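Local structure of alcohol dehydrogenase (Thermus thermophilus, 2EIH) at residues A[74-79]-A[127-132]. The protein probably acts as an NAD(P)-dependent alcohol dehydrogenase of the medium-chain family and binds a zinc ion. Sequence-based numbering, arbitrary orientation.
Sequences PGVEGF and LPEANL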
loop_
_atom_site.group_PDB
_atom_site.type_symbol
_atom_site.label_atom_id
_atom_site.label_comp_id
_atom_site.label_asym_id
_atom_site.label_seq_id
_atom_site.Cartn_x
_atom_site.Cartn_y
_atom_site.Cartn_z
ATOM N N PRO A 74 -14.622 -38.596 1.753
ATOM C CA PRO A 74 -13.634 -39.542 1.229
ATOM C C PRO A 74 -12.250 -38.936 1.010
ATOM O O PRO A 74 -11.277 -39.341 1.650
ATOM C CB PRO A 74 -14.278 -40.023 -0.066
ATOM C CG PRO A 74 -15.023 -38.814 -0.526
ATOM C CD PRO A 74 -15.666 -38.320 0.753
ATOM N N GLY A 75 -12.163 -37.963 0.111
ATOM C CA GLY A 75 -10.882 -37.339 -0.163
ATOM C C GLY A 75 -10.641 -36.092 0.662
ATOM O O GLY A 75 -10.868 -34.973 0.195
ATOM N N VAL A 76 -10.179 -36.276 1.894
ATOM C CA VAL A 76 -9.916 -35.141 2.766
ATOM C C VAL A 76 -8.742 -35.388 3.710
ATOM O O VAL A 76 -8.667 -36.411 4.396
ATOM C CB VAL A 76 -11.176 -34.767 3.589
ATOM C CG1 VAL A 76 -11.616 -35.945 4.424
ATOM C CG2 VAL A 76 -10.888 -33.557 4.472
ATOM N N GLU A 77 -7.824 -34.431 3.731
ATOM C CA GLU A 77 -6.639 -34.529 4.560
ATOM C C GLU A 77 -6.516 -33.317 5.463
ATOM O O GLU A 77 -7.027 -32.240 5.153
ATOM C CB GLU A 77 -5.397 -34.644 3.676
ATOM C CG GLU A 77 -5.225 -33.477 2.716
ATOM C CD GLU A 77 -4.068 -33.688 1.758
ATOM O OE1 GLU A 77 -2.931 -33.915 2.232
ATOM O OE2 GLU A 77 -4.290 -33.617 0.530
ATOM N N GLY A 78 -5.833 -33.495 6.585
ATOM C CA GLY A 78 -5.667 -32.390 7.505
ATOM C C GLY A 78 -6.747 -32.316 8.571
ATOM O O GLY A 78 -6.805 -31.335 9.314
ATOM N N PHE A 79 -7.605 -33.334 8.629
ATOM C CA PHE A 79 -8.673 -33.422 9.628
ATOM C C PHE A 79 -9.033 -34.871 9.919
ATOM O O PHE A 79 -9.242 -35.671 9.008
ATOM C CB PHE A 79 -9.929 -32.658 9.182
ATOM C CG PHE A 79 -9.773 -31.169 9.243
ATOM C CD1 PHE A 79 -9.383 -30.550 10.433
ATOM C CD2 PHE A 79 -9.923 -30.393 8.102
ATOM C CE1 PHE A 79 -9.134 -29.189 10.484
ATOM C CE2 PHE A 79 -9.675 -29.032 8.146
ATOM C CZ PHE A 79 -9.276 -28.426 9.336
ATOM N N LEU A 127 -19.448 -28.796 6.508
ATOM C CA LEU A 127 -18.925 -27.686 5.712
ATOM C C LEU A 127 -17.625 -28.079 5.016
ATOM O O LEU A 127 -17.045 -29.125 5.315
ATOM C CB LEU A 127 -18.726 -26.426 6.570
ATOM C CG LEU A 127 -18.006 -26.410 7.911
ATOM C CD1 LEU A 127 -17.549 -25.000 8.212
ATOM C CD2 LEU A 127 -18.927 -26.917 9.001
ATOM N N PRO A 128 -17.165 -27.265 4.053
ATOM C CA PRO A 128 -15.920 -27.587 3.345
ATOM C C PRO A 128 -14.680 -27.540 4.247
ATOM O O PRO A 128 -14.602 -26.724 5.158
ATOM C CB PRO A 128 -15.881 -26.549 2.222
ATOM C CG PRO A 128 -16.646 -25.393 2.785
ATOM C CD PRO A 128 -17.803 -26.060 3.493
ATOM N N GLU A 129 -13.714 -28.417 3.991
ATOM C CA GLU A 129 -12.492 -28.458 4.800
ATOM C C GLU A 129 -11.783 -27.111 4.874
ATOM O O GLU A 129 -10.957 -26.890 5.755
ATOM C CB GLU A 129 -11.511 -29.521 4.266
ATOM C CG GLU A 129 -11.047 -29.296 2.821
ATOM C CD GLU A 129 -9.963 -30.279 2.377
ATOM O OE1 GLU A 129 -9.652 -30.303 1.164
ATOM O OE2 GLU A 129 -9.413 -31.011 3.236
ATOM N N ALA A 130 -12.111 -26.217 3.945
ATOM C CA ALA A 130 -11.498 -24.896 3.900
ATOM C C ALA A 130 -12.091 -23.955 4.952
ATOM O O ALA A 130 -11.534 -22.887 5.231
ATOM C CB ALA A 130 -11.667 -24.283 2.512
ATOM N N ASN A 131 -13.213 -24.352 5.540
ATOM C CA ASN A 131 -13.870 -23.517 6.526
ATOM C C ASN A 131 -13.731 -24.050 7.939
ATOM O O ASN A 131 -14.567 -23.777 8.791
ATOM C CB ASN A 131 -15.348 -23.367 6.157
ATOM C CG ASN A 131 -15.550 -22.901 4.735
ATOM O OD1 ASN A 131 -16.675 -22.660 4.306
ATOM N ND2 ASN A 131 -14.466 -22.785 3.989
ATOM N N LEU A 132 -12.657 -24.791 8.177
ATOM C CA LEU A 132 -12.389 -25.375 9.479
ATOM C C LEU A 132 -10.982 -25.032 9.962
ATOM O O LEU A 132 -10.009 -25.230 9.236
ATOM C CB LEU A 132 -12.512 -26.890 9.391
ATOM C CG LEU A 132 -13.557 -27.585 10.249
ATOM C CD1 LEU A 132 -14.920 -27.006 9.973
ATOM C CD2 LEU A 132 -13.512 -29.067 9.972
#
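The ring of F79 lies against L132 in the GroES-like domain of this medium-chain dehydrogenase, where the loop between strands 64-72 and 84-91 packs beside the turn joining strands 124-128 and 132-134. L132 CD2 stands over the ring centre in a CH-pi contact, 4.1 Å from the centroid and only 4° off the ring normal. At the ring's far end, F79 CZ touches L132 CB at 3.6 Å. F79 CG is anti to its own carbonyl carbon (chi1 -73°), which carries the ring across to the turn; there E129 O meets the ring edge-on, 3.5 Å from F79 CE2. V85 of strand 84-91 adjoins both F79 and L132, extending this tight apolar patch. An alanine in place of F79 would probably leave a gap beside V85 and L132 CD2 without its aromatic face.

Beside this patch the contact turns polar but stays close around the buried E129, although no hydrogen bond joins the two segments. The E129 chain, stretched out past CG, runs antiparallel alongside V76. The solvent side is that of the exposed E77, which points away from the turn and contributes little; its OE1 forms a salt bridge with R109 of a second subunit, whose R95 packs on E129. The carboxylate oxygen E129 OE2 ends 3.2 Å from V76 CG2 and 3.3 Å from E77 O, the latter a meeting of two acceptors.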